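Local coordinates for anaerobically-induced outer membrane porin OprE (Pseudomonas aeruginosa, PDB 4FRX), which probably acts as a porin of the OprD family, forming a beta-barrel channel through the outer membrane for solutes to pass, at residues 88-92 with 168-172; 178-184 with 312-317; 20-24 with 135-139. One frame throughout, in Å; residues are numbered along the deposited sequence.

The three contacts tie long loops of the barrel to one another and to its wall, in a row running from strand 17-28 through 135-139, 88-92 and 168-172 to 312-317 and 178-184. Interactions 3 and 1, centres about 10 Å apart, touch: Thr89 OG1 and Arg137 NE are 2.9 Å apart, probably hydrogen-bonded, and Val90 CG1 packs on Leu138 CB at 3.6 Å. Interactions 1 and 2, centres about 15 Å apart, meet through a probable hydrogen bond of 3.1 Å from Asn170 ND2 to Asp317 O. Interactions 2 and 3 stay about 9 Å apart at their nearest atoms. Such folded-in loops are consistent with the channel constriction of OprD-family porins.

Interaction 1 (88-92 with 168-172); sequences GTVFP and GRNST
Both segments are irregular loop. Residues 168-171 make a type I beta turn, closed by Ser171 N to Gly168 O at 3.3 Å, with Arg169 (phi/psi -65/-26) and Asn170 (-111/30) at its corners. Against it, 88-92 bends through Thr89 and Val90 and becomes extended at Phe91 and Pro92; the closest CA pair is Phe91 and Asn170, 4.8 Å apart. No direct hydrogen bond crosses between the segments; two waters bridge polar atoms alongside the direct packing. One water donates to Gly88 O and Phe91 O, both at 2.7 Å, and accepts from Asn170 ND2 at 3.2 Å; a second donates to Val90 O and Arg169 O, each at 2.7 Å. Asn170, chi1 p, points toward the other loop and sets its CB 3.5 Å from Thr89 O, while its own O lies 3.3 Å from Pro92 CB. Its ND2 is also bonded to Asp317 O. Arg169 (chi1 p, then t, t) extends until NH2 comes 4.0 Å from Thr89 CB; its NE and NH1 bind Gly318 O and Asn134 OD1. This joins the barrel loops after strands 59-71 and 156-167. Thr89 OG1 is hydrogen-bonded to Arg137 NE, Glu40 of strand 37-50 takes the Gly88 and Thr89 amides, Val90 faces Phe22 and Ile24 of strand 17-28, and the Phe91 ring meets Phe103 of strand 102-114.

Interaction 2 (178-184 with 312-317); sequences SIAGANG and FLNRGD
Asn183, chi1 p, lays its side chain over the backbone of 314-316: CB sits 3.2 Å from Arg315 O, and ND2 donates to Asn314 O at 2.9 Å. Next along, Gly184 N donates to the same Arg315 O at 2.9 Å. The other end of 178-184 is held by Asn314 N, which donates to Ser178 O at 2.8 Å, while Leu313 CA makes a CA-H...O contact of 3.6 Å to that Ser178 O. The CA register pairs Ser178 with Arg315 (5.3 Å), Ile179 with Asn314 (4.7 Å) and Gly184 with Gly316 (4.7 Å). Residues 178-184 thus form a loop with both ends resting on 312-317; its tip is a turn from Ile179 to Ala182, close to type II, closed by Ala182 N to Ile179 O at 3.1 Å. Two long loops of the OprD-family porin barrel, 174-176 to 195-203 and 295-305 to 340-349, meet here by side-chain and backbone hydrogen bonds. Gly181 (phi/psi 107/-30), Gly184 (85/-158) and Gly316 (79/-160) have backbone angles that call for glycine, and a CB on Gly316 would also crowd Asn183 ND2 and Gly184 N. Arg315 curls back, chi3 p, so that Ser178 CB lies over one face of its guanidinium and NH1 makes a weak bond of 3.1 Å to Gly184 O; NH2 forms a salt bridge with Asp191. Asp317 OD2 approaches Gly184 C to 3.2 Å, with a hydrogen bond to Ser185 OG and a salt bridge to Arg175 NH1. A water accepts from Ala180 N at 2.9 Å and donates to Phe312 O at 2.8 Å.

Interaction 3 (20-24 with 135-139); sequences RNFYI and DGRLL
Arg20 and Asp135 make a bidentate salt bridge: NH1 of Arg20 to OD1 of Asp135 and NH2 of Arg20 to OD2 of Asp135 are both 2.8 Å, with the NH1 bond almost straight at 179°. Arg20 NH1 also donates to Arg137 O at 3.2 Å, so one arginine fastens both the carboxylate and the backbone two residues on. To reach them Arg20 runs t, t, m from a CB that points toward the loop. Arg20, Phe22 and Ile24 alternate with Asn21 and Tyr23 along an extended strand, as beta geometry demands, and all three face 135-139. The strand is part of 17-28, a wall strand of the porin barrel between 37-50 and 423-434; the connection from strand 131-132 to 142-150 folds back onto this wall, consistent with the inward-folded loops that narrow the channel in OprD-family porins. The nearest CA pair is Phe22 and Leu138, 5.9 Å apart. Phe22 (chi1 t, chi2 86°) offers a ring face to the loop backbone: Arg137 CA sits 3.9 Å from the ring centroid, 20° off the normal, a CH-pi contact, and Arg137 O and Leu138 N lie over the same ring. Leu138, chi1 t and chi2 p, brings CD1 to 3.6 Å from Phe22 CB. Two residues further along the strand, Ile24 CD1 lies over one face of the Arg137 guanidinium, 3.6 Å from its NE. That guanidinium turns back, NH1 donating to Gly136 O at 2.9 Å, while NE is bonded to Thr89 OG1.

Interaction 1 (88-92 with 168-172)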
ATOM      1  N   GLY A  88       9.755 -15.143  -7.229  1.00 44.67           N
ATOM      2  CA  GLY A  88      10.806 -14.169  -6.994  1.00 37.24           C
ATOM      3  C   GLY A  88      10.315 -12.904  -6.317  1.00 37.21           C
ATOM      4  O   GLY A  88      11.015 -11.895  -6.301  1.00 45.03           O
ATOM      5  N   THR A  89       9.109 -12.949  -5.761  1.00 26.03           N
ATOM      6  CA  THR A  89       8.558 -11.787  -5.071  1.00 17.36           C
ATOM      7  C   THR A  89       8.378 -12.051  -3.583  1.00 16.15           C
ATOM      8  O   THR A  89       8.058 -11.145  -2.822  1.00 19.16           O
ATOM      9  CB  THR A  89       7.201 -11.311  -5.687  1.00 29.00           C
ATOM     10  OG1 THR A  89       6.263 -12.395  -5.711  1.00 21.28           O
ATOM     11  CG2 THR A  89       7.396 -10.776  -7.115  1.00 29.82           C
ATOM     12  N   VAL A  90       8.586 -13.297  -3.164  1.00 16.20           N
ATOM     13  CA  VAL A  90       8.438 -13.643  -1.759  1.00 13.31           C
ATOM     14  C   VAL A  90       9.777 -13.656  -1.010  1.00 13.17           C
ATOM     15  O   VAL A  90       9.884 -13.066   0.058  1.00 13.79           O
ATOM     16  CB  VAL A  90       7.726 -14.988  -1.569  1.00 13.71           C
ATOM     17  CG1 VAL A  90       7.480 -15.249  -0.099  1.00 18.19           C
ATOM     18  CG2 VAL A  90       6.405 -15.003  -2.336  1.00 18.72           C
ATOM     19  N   PHE A  91      10.781 -14.333  -1.576  1.00 14.04           N
ATOM     20  CA  PHE A  91      12.100 -14.526  -0.943  1.00 17.46           C
ATOM     21  C   PHE A  91      13.246 -13.852  -1.695  1.00 20.23           C
ATOM     22  O   PHE A  91      13.258 -13.841  -2.921  1.00 19.18           O
ATOM     23  CB  PHE A  91      12.412 -16.031  -0.842  1.00 17.38           C
ATOM     24  CG  PHE A  91      11.552 -16.746   0.153  1.00 19.07           C
ATOM     25  CD1 PHE A  91      11.887 -16.733   1.490  1.00 16.45           C
ATOM     26  CD2 PHE A  91      10.394 -17.392  -0.243  1.00 21.76           C
ATOM     27  CE1 PHE A  91      11.084 -17.351   2.427  1.00 21.69           C
ATOM     28  CE2 PHE A  91       9.592 -18.027   0.684  1.00 15.33           C
ATOM     29  CZ  PHE A  91       9.932 -17.996   2.016  1.00 20.34           C
ATOM     30  N   PRO A  92      14.231 -13.310  -0.961  1.00 19.76           N
ATOM     31  CA  PRO A  92      15.448 -12.822  -1.619  1.00 20.46           C
ATOM     32  C   PRO A  92      16.258 -13.982  -2.209  1.00 20.26           C
ATOM     33  O   PRO A  92      15.990 -15.136  -1.871  1.00 16.82           O
ATOM     34  CB  PRO A  92      16.227 -12.157  -0.482  1.00 19.34           C
ATOM     35  CG  PRO A  92      15.718 -12.801   0.764  1.00 20.22           C
ATOM     36  CD  PRO A  92      14.280 -13.164   0.504  1.00 15.40           C
ATOM     37  N   GLY A 168      12.199  -3.794   1.161  1.00 10.82           N
ATOM     38  CA  GLY A 168      11.172  -4.503   0.422  1.00 11.80           C
ATOM     39  C   GLY A 168      10.612  -5.727   1.120  1.00 12.20           C
ATOM     40  O   GLY A 168      11.198  -6.245   2.072  1.00 11.80           O
ATOM     41  N   ARG A 169       9.471  -6.204   0.633  1.00  9.19           N
ATOM     42  CA  ARG A 169       8.831  -7.373   1.228  1.00 12.69           C
ATOM     43  C   ARG A 169       9.700  -8.628   1.072  1.00 11.70           C
ATOM     44  O   ARG A 169       9.619  -9.552   1.887  1.00 12.24           O
ATOM     45  CB  ARG A 169       7.439  -7.587   0.609  1.00 12.80           C
ATOM     46  CG  ARG A 169       7.471  -7.851  -0.889  1.00  9.45           C
ATOM     47  CD  ARG A 169       6.121  -7.568  -1.531  1.00  6.81           C
ATOM     48  NE  ARG A 169       6.201  -7.744  -2.979  1.00  8.10           N
ATOM     49  CZ  ARG A 169       5.173  -7.624  -3.804  1.00 14.28           C
ATOM     50  NH1 ARG A 169       3.982  -7.281  -3.329  1.00 12.91           N
ATOM     51  NH2 ARG A 169       5.346  -7.811  -5.106  1.00 16.69           N
ATOM     52  N   ASN A 170      10.551  -8.637   0.045  1.00 12.57           N
ATOM     53  CA  ASN A 170      11.390  -9.785  -0.279  1.00 11.27           C
ATOM     54  C   ASN A 170      12.871  -9.508  -0.016  1.00 13.47           C
ATOM     55  O   ASN A 170      13.744 -10.066  -0.691  1.00 14.88           O
ATOM     56  CB  ASN A 170      11.227 -10.136  -1.754  1.00 14.86           C
ATOM     57  CG  ASN A 170      11.640  -8.986  -2.663  1.00 15.18           C
ATOM     58  OD1 ASN A 170      11.719  -7.835  -2.224  1.00 12.41           O
ATOM     59  ND2 ASN A 170      11.899  -9.289  -3.929  1.00 16.47           N
ATOM     60  N   SER A 171      13.149  -8.650   0.957  1.00 13.33           N
ATOM     61  CA  SER A 171      14.515  -8.211   1.230  1.00 19.46           C
ATOM     62  C   SER A 171      14.786  -8.035   2.725  1.00 15.29           C
ATOM     63  O   SER A 171      13.855  -7.939   3.529  1.00 15.21           O
ATOM     64  CB  SER A 171      14.788  -6.890   0.505  1.00 27.21           C
ATOM     65  OG  SER A 171      16.077  -6.394   0.821  1.00 26.90           O
ATOM     66  N   THR A 172      16.064  -7.991   3.094  1.00 10.72           N
ATOM     67  CA  THR A 172      16.444  -7.634   4.464  1.00 16.73           C
ATOM     68  C   THR A 172      17.126  -6.268   4.507  1.00 19.00           C
ATOM     69  O   THR A 172      17.475  -5.780   5.584  1.00 20.18           O
ATOM     70  CB  THR A 172      17.447  -8.644   5.060  1.00 17.96           C
ATOM     71  OG1 THR A 172      18.650  -8.618   4.281  1.00 21.36           O
ATOM     72  CG2 THR A 172      16.873 -10.061   5.055  1.00 18.57           C
TER
HETATM   73  O   HOH W   1      13.298 -12.009  -4.862  1.00 35.91           O
HETATM   74  O   HOH W   2       7.887 -11.547   1.172  1.00 11.13           O

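Interaction 2 (178-184 with 312-317)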
ATOM      1  N   SER A 178      12.565   5.198  -4.829  1.00  7.24           N
ATOM      2  CA  SER A 178      12.474   5.506  -6.252  1.00  6.47           C
ATOM      3  C   SER A 178      11.022   5.364  -6.717  1.00 12.27           C
ATOM      4  O   SER A 178      10.124   5.135  -5.901  1.00 13.39           O
ATOM      5  CB  SER A 178      13.431   4.632  -7.081  1.00  9.07           C
ATOM      6  OG  SER A 178      13.515   5.089  -8.425  1.00 18.92           O
ATOM      7  N   ILE A 179      10.805   5.550  -8.017  1.00 11.24           N
ATOM      8  CA  ILE A 179       9.487   5.425  -8.630  1.00 13.04           C
ATOM      9  C   ILE A 179       9.651   4.620  -9.920  1.00 14.53           C
ATOM     10  O   ILE A 179      10.779   4.455 -10.398  1.00 12.93           O
ATOM     11  CB  ILE A 179       8.862   6.812  -8.947  1.00  7.54           C
ATOM     12  CG1 ILE A 179       9.644   7.531 -10.047  1.00 12.41           C
ATOM     13  CG2 ILE A 179       8.770   7.694  -7.681  1.00 12.20           C
ATOM     14  CD1 ILE A 179       9.065   8.894 -10.414  1.00 16.57           C
ATOM     15  N   ALA A 180       8.544   4.110 -10.465  1.00 10.91           N
ATOM     16  CA  ALA A 180       8.552   3.358 -11.728  1.00 13.36           C
ATOM     17  C   ALA A 180       9.127   4.219 -12.838  1.00 10.94           C
ATOM     18  O   ALA A 180       8.764   5.395 -12.966  1.00 10.47           O
ATOM     19  CB  ALA A 180       7.129   2.909 -12.106  1.00  8.24           C
ATOM     20  N   GLY A 181      10.020   3.632 -13.632  1.00 12.08           N
ATOM     21  CA  GLY A 181      10.690   4.356 -14.695  1.00 13.46           C
ATOM     22  C   GLY A 181      12.139   4.630 -14.351  1.00 13.74           C
ATOM     23  O   GLY A 181      12.991   4.695 -15.225  1.00 16.02           O
ATOM     24  N   ALA A 182      12.416   4.782 -13.069  1.00  8.04           N
ATOM     25  CA  ALA A 182      13.783   5.052 -12.623  1.00 16.99           C
ATOM     26  C   ALA A 182      14.262   3.992 -11.653  1.00 17.89           C
ATOM     27  O   ALA A 182      15.377   4.085 -11.125  1.00 17.76           O
ATOM     28  CB  ALA A 182      13.865   6.412 -11.963  1.00 13.83           C
ATOM     29  N   ASN A 183      13.417   2.996 -11.399  1.00 15.26           N
ATOM     30  CA  ASN A 183      13.671   2.077 -10.294  1.00 19.02           C
ATOM     31  C   ASN A 183      14.351   0.779 -10.736  1.00 18.76           C
ATOM     32  O   ASN A 183      14.900   0.708 -11.835  1.00 18.38           O
ATOM     33  CB  ASN A 183      12.386   1.810  -9.497  1.00 16.75           C
ATOM     34  CG  ASN A 183      11.326   1.091 -10.310  1.00 19.78           C
ATOM     35  OD1 ASN A 183      11.529   0.772 -11.483  1.00 22.46           O
ATOM     36  ND2 ASN A 183      10.180   0.833  -9.683  1.00 15.35           N
ATOM     37  N   GLY A 184      14.310  -0.242  -9.887  1.00 16.38           N
ATOM     38  CA  GLY A 184      15.024  -1.474 -10.178  1.00 12.08           C
ATOM     39  C   GLY A 184      16.470  -1.369  -9.735  1.00 20.24           C
ATOM     40  O   GLY A 184      16.791  -0.549  -8.875  1.00 25.55           O
ATOM     41  N   PHE A 312       4.237   7.009  -7.286  1.00  6.66           N
ATOM     42  CA  PHE A 312       4.185   6.509  -5.913  1.00  6.91           C
ATOM     43  C   PHE A 312       5.502   5.774  -5.622  1.00 10.32           C
ATOM     44  O   PHE A 312       6.172   5.287  -6.549  1.00  7.47           O
ATOM     45  CB  PHE A 312       2.986   5.576  -5.698  1.00  6.16           C
ATOM     46  CG  PHE A 312       2.917   4.437  -6.676  1.00 11.52           C
ATOM     47  CD1 PHE A 312       2.395   4.629  -7.951  1.00 10.49           C
ATOM     48  CD2 PHE A 312       3.373   3.177  -6.326  1.00 14.27           C
ATOM     49  CE1 PHE A 312       2.330   3.580  -8.865  1.00 10.44           C
ATOM     50  CE2 PHE A 312       3.310   2.114  -7.235  1.00 15.04           C
ATOM     51  CZ  PHE A 312       2.778   2.318  -8.500  1.00 14.51           C
ATOM     52  N   LEU A 313       5.856   5.680  -4.343  1.00 12.12           N
ATOM     53  CA  LEU A 313       7.133   5.082  -3.940  1.00  8.43           C
ATOM     54  C   LEU A 313       7.178   3.609  -4.342  1.00  9.02           C
ATOM     55  O   LEU A 313       6.289   2.845  -4.003  1.00 13.62           O
ATOM     56  CB  LEU A 313       7.336   5.219  -2.436  1.00  6.71           C
ATOM     57  CG  LEU A 313       7.365   6.652  -1.903  1.00 11.40           C
ATOM     58  CD1 LEU A 313       7.701   6.660  -0.421  1.00 17.32           C
ATOM     59  CD2 LEU A 313       8.332   7.547  -2.712  1.00 12.87           C
ATOM     60  N   ASN A 314       8.223   3.223  -5.064  1.00 10.55           N
ATOM     61  CA  ASN A 314       8.247   1.915  -5.720  1.00 11.57           C
ATOM     62  C   ASN A 314       9.672   1.551  -6.084  1.00 13.73           C
ATOM     63  O   ASN A 314      10.204   2.058  -7.075  1.00 14.33           O
ATOM     64  CB  ASN A 314       7.395   1.999  -6.999  1.00 14.83           C
ATOM     65  CG  ASN A 314       7.192   0.657  -7.676  1.00 18.59           C
ATOM     66  OD1 ASN A 314       7.694  -0.368  -7.217  1.00 20.19           O
ATOM     67  ND2 ASN A 314       6.437   0.660  -8.775  1.00 23.18           N
ATOM     68  N   ARG A 315      10.302   0.691  -5.289  1.00 12.32           N
ATOM     69  CA  ARG A 315      11.714   0.340  -5.517  1.00 13.12           C
ATOM     70  C   ARG A 315      11.868  -0.575  -6.733  1.00 17.59           C
ATOM     71  O   ARG A 315      12.899  -0.563  -7.419  1.00 21.08           O
ATOM     72  CB  ARG A 315      12.312  -0.294  -4.234  1.00 12.96           C
ATOM     73  CG  ARG A 315      13.742  -0.907  -4.331  1.00 21.87           C
ATOM     74  CD  ARG A 315      14.693  -0.189  -5.297  1.00 34.42           C
ATOM     75  NE  ARG A 315      15.359   0.972  -4.752  1.00 31.85           N
ATOM     76  CZ  ARG A 315      16.123   1.799  -5.460  1.00 30.72           C
ATOM     77  NH1 ARG A 315      16.325   1.615  -6.763  1.00 23.08           N
ATOM     78  NH2 ARG A 315      16.694   2.820  -4.854  1.00 32.65           N
ATOM     79  N   GLY A 316      10.829  -1.343  -7.038  1.00 11.98           N
ATOM     80  CA  GLY A 316      10.953  -2.362  -8.067  1.00 19.47           C
ATOM     81  C   GLY A 316      11.669  -3.591  -7.510  1.00 23.84           C
ATOM     82  O   GLY A 316      11.736  -3.777  -6.294  1.00 17.93           O
ATOM     83  N   ASP A 317      12.208  -4.426  -8.397  1.00 21.15           N
ATOM     84  CA  ASP A 317      12.870  -5.677  -8.000  1.00 21.70           C
ATOM     85  C   ASP A 317      11.957  -6.569  -7.157  1.00 21.57           C
ATOM     86  O   ASP A 317      12.432  -7.303  -6.285  1.00 19.27           O
ATOM     87  CB  ASP A 317      14.173  -5.407  -7.226  1.00 23.05           C
ATOM     88  CG  ASP A 317      15.241  -4.749  -8.079  1.00 27.77           C
ATOM     89  OD1 ASP A 317      15.514  -5.248  -9.190  1.00 28.28           O
ATOM     90  OD2 ASP A 317      15.809  -3.730  -7.630  1.00 34.21           O
TER
HETATM   91  O   HOH W   3       5.992   4.154  -9.083  1.00 15.92           O

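Interaction 3 (20-24 with 135-139)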
ATOM      1  N   ARG A  20       2.060 -16.274   9.594  1.00 10.19           N
ATOM      2  CA  ARG A  20       1.476 -16.171   8.260  1.00 13.37           C
ATOM      3  C   ARG A  20       1.997 -17.264   7.347  1.00 17.35           C
ATOM      4  O   ARG A  20       3.177 -17.297   7.007  1.00 15.14           O
ATOM      5  CB  ARG A  20       1.775 -14.804   7.631  1.00 10.28           C
ATOM      6  CG  ARG A  20       1.073 -14.580   6.280  1.00 11.13           C
ATOM      7  CD  ARG A  20       1.484 -13.266   5.621  1.00 13.57           C
ATOM      8  NE  ARG A  20       0.978 -12.117   6.381  1.00 13.99           N
ATOM      9  CZ  ARG A  20       1.297 -10.851   6.121  1.00 15.52           C
ATOM     10  NH1 ARG A  20       2.112 -10.568   5.117  1.00 16.40           N
ATOM     11  NH2 ARG A  20       0.799  -9.866   6.866  1.00 18.02           N
ATOM     12  N   ASN A  21       1.114 -18.153   6.926  1.00 14.36           N
ATOM     13  CA  ASN A  21       1.523 -19.137   5.949  1.00  9.85           C
ATOM     14  C   ASN A  21       1.044 -18.655   4.587  1.00 16.84           C
ATOM     15  O   ASN A  21      -0.157 -18.506   4.372  1.00 15.44           O
ATOM     16  CB  ASN A  21       0.953 -20.511   6.298  1.00 13.02           C
ATOM     17  CG  ASN A  21       1.525 -21.608   5.430  1.00 14.47           C
ATOM     18  OD1 ASN A  21       1.003 -21.894   4.361  1.00 16.09           O
ATOM     19  ND2 ASN A  21       2.611 -22.226   5.887  1.00 14.86           N
ATOM     20  N   PHE A  22       1.991 -18.390   3.686  1.00  8.82           N
ATOM     21  CA  PHE A  22       1.707 -17.701   2.425  1.00  8.33           C
ATOM     22  C   PHE A  22       2.126 -18.495   1.199  1.00 11.95           C
ATOM     23  O   PHE A  22       3.304 -18.794   0.997  1.00 11.57           O
ATOM     24  CB  PHE A  22       2.390 -16.322   2.393  1.00 12.21           C
ATOM     25  CG  PHE A  22       2.082 -15.520   1.162  1.00  9.58           C
ATOM     26  CD1 PHE A  22       0.941 -14.722   1.107  1.00 12.35           C
ATOM     27  CD2 PHE A  22       2.918 -15.565   0.056  1.00  8.90           C
ATOM     28  CE1 PHE A  22       0.641 -13.988  -0.037  1.00 12.30           C
ATOM     29  CE2 PHE A  22       2.627 -14.842  -1.089  1.00 11.20           C
ATOM     30  CZ  PHE A  22       1.484 -14.043  -1.134  1.00 11.76           C
ATOM     31  N   TYR A  23       1.142 -18.820   0.372  1.00 11.23           N
ATOM     32  CA  TYR A  23       1.389 -19.546  -0.849  1.00 13.61           C
ATOM     33  C   TYR A  23       0.990 -18.670  -2.041  1.00  8.19           C
ATOM     34  O   TYR A  23      -0.073 -18.063  -2.032  1.00 11.87           O
ATOM     35  CB  TYR A  23       0.573 -20.834  -0.839  1.00 11.06           C
ATOM     36  CG  TYR A  23       0.623 -21.558  -2.153  1.00 16.24           C
ATOM     37  CD1 TYR A  23       1.688 -22.395  -2.468  1.00 19.00           C
ATOM     38  CD2 TYR A  23      -0.391 -21.398  -3.092  1.00 20.78           C
ATOM     39  CE1 TYR A  23       1.734 -23.055  -3.682  1.00 23.65           C
ATOM     40  CE2 TYR A  23      -0.351 -22.051  -4.299  1.00 24.24           C
ATOM     41  CZ  TYR A  23       0.709 -22.875  -4.589  1.00 21.26           C
ATOM     42  OH  TYR A  23       0.728 -23.512  -5.803  1.00 19.64           O
ATOM     43  N   ILE A  24       1.840 -18.595  -3.057  1.00  9.81           N
ATOM     44  CA  ILE A  24       1.458 -17.894  -4.274  1.00 10.80           C
ATOM     45  C   ILE A  24       1.832 -18.665  -5.541  1.00 16.12           C
ATOM     46  O   ILE A  24       2.925 -19.242  -5.639  1.00 14.97           O
ATOM     47  CB  ILE A  24       2.018 -16.434  -4.314  1.00 13.42           C
ATOM     48  CG1 ILE A  24       1.526 -15.690  -5.557  1.00 11.65           C
ATOM     49  CG2 ILE A  24       3.530 -16.416  -4.293  1.00 17.59           C
ATOM     50  CD1 ILE A  24       1.865 -14.207  -5.537  1.00 13.00           C
ATOM     51  N   ASP A 135       2.082  -5.009   1.742  1.00 12.19           N
ATOM     52  CA  ASP A 135       2.151  -6.244   2.509  1.00 11.79           C
ATOM     53  C   ASP A 135       1.452  -7.352   1.720  1.00 14.81           C
ATOM     54  O   ASP A 135       0.634  -8.103   2.262  1.00 13.72           O
ATOM     55  CB  ASP A 135       1.481  -6.048   3.865  1.00 12.16           C
ATOM     56  CG  ASP A 135       1.805  -7.159   4.844  1.00 17.30           C
ATOM     57  OD1 ASP A 135       2.748  -7.945   4.588  1.00 12.99           O
ATOM     58  OD2 ASP A 135       1.108  -7.242   5.875  1.00 15.27           O
ATOM     59  N   GLY A 136       1.776  -7.430   0.432  1.00 11.57           N
ATOM     60  CA  GLY A 136       1.131  -8.370  -0.467  1.00 15.31           C
ATOM     61  C   GLY A 136       1.784  -9.742  -0.552  1.00 13.11           C
ATOM     62  O   GLY A 136       1.343 -10.584  -1.337  1.00 12.33           O
ATOM     63  N   ARG A 137       2.839  -9.974   0.230  1.00  9.25           N
ATOM     64  CA  ARG A 137       3.517 -11.269   0.172  1.00 11.65           C
ATOM     65  C   ARG A 137       3.675 -11.850   1.569  1.00  8.48           C
ATOM     66  O   ARG A 137       2.706 -11.911   2.317  1.00 11.23           O
ATOM     67  CB  ARG A 137       4.855 -11.179  -0.574  1.00 10.11           C
ATOM     68  CG  ARG A 137       4.726 -10.769  -2.073  1.00  6.57           C
ATOM     69  CD  ARG A 137       3.955 -11.805  -2.903  1.00  9.98           C
ATOM     70  NE  ARG A 137       3.909 -11.439  -4.330  1.00 13.07           N
ATOM     71  CZ  ARG A 137       2.952 -10.705  -4.896  1.00 14.16           C
ATOM     72  NH1 ARG A 137       1.949 -10.240  -4.168  1.00 12.09           N
ATOM     73  NH2 ARG A 137       3.000 -10.431  -6.199  1.00 14.83           N
ATOM     74  N   LEU A 138       4.887 -12.259   1.924  1.00  3.09           N
ATOM     75  CA  LEU A 138       5.093 -12.962   3.205  1.00 10.21           C
ATOM     76  C   LEU A 138       5.374 -12.028   4.374  1.00 13.02           C
ATOM     77  O   LEU A 138       4.800 -12.181   5.465  1.00 13.24           O
ATOM     78  CB  LEU A 138       6.239 -13.984   3.073  1.00 10.24           C
ATOM     79  CG  LEU A 138       6.493 -14.920   4.259  1.00 15.47           C
ATOM     80  CD1 LEU A 138       5.259 -15.764   4.550  1.00 14.23           C
ATOM     81  CD2 LEU A 138       7.706 -15.821   3.995  1.00 22.38           C
ATOM     82  N   LEU A 139       6.274 -11.076   4.146  1.00  9.56           N
ATOM     83  CA  LEU A 139       6.666 -10.120   5.174  1.00 11.58           C
ATOM     84  C   LEU A 139       6.438  -8.717   4.614  1.00 10.44           C
ATOM     85  O   LEU A 139       6.592  -8.493   3.421  1.00  8.59           O
ATOM     86  CB  LEU A 139       8.139 -10.319   5.573  1.00  6.87           C
ATOM     87  CG  LEU A 139       8.534 -11.714   6.107  1.00  9.63           C
ATOM     88  CD1 LEU A 139      10.033 -11.817   6.361  1.00 10.45           C
ATOM     89  CD2 LEU A 139       7.772 -12.023   7.385  1.00  8.23           C
TER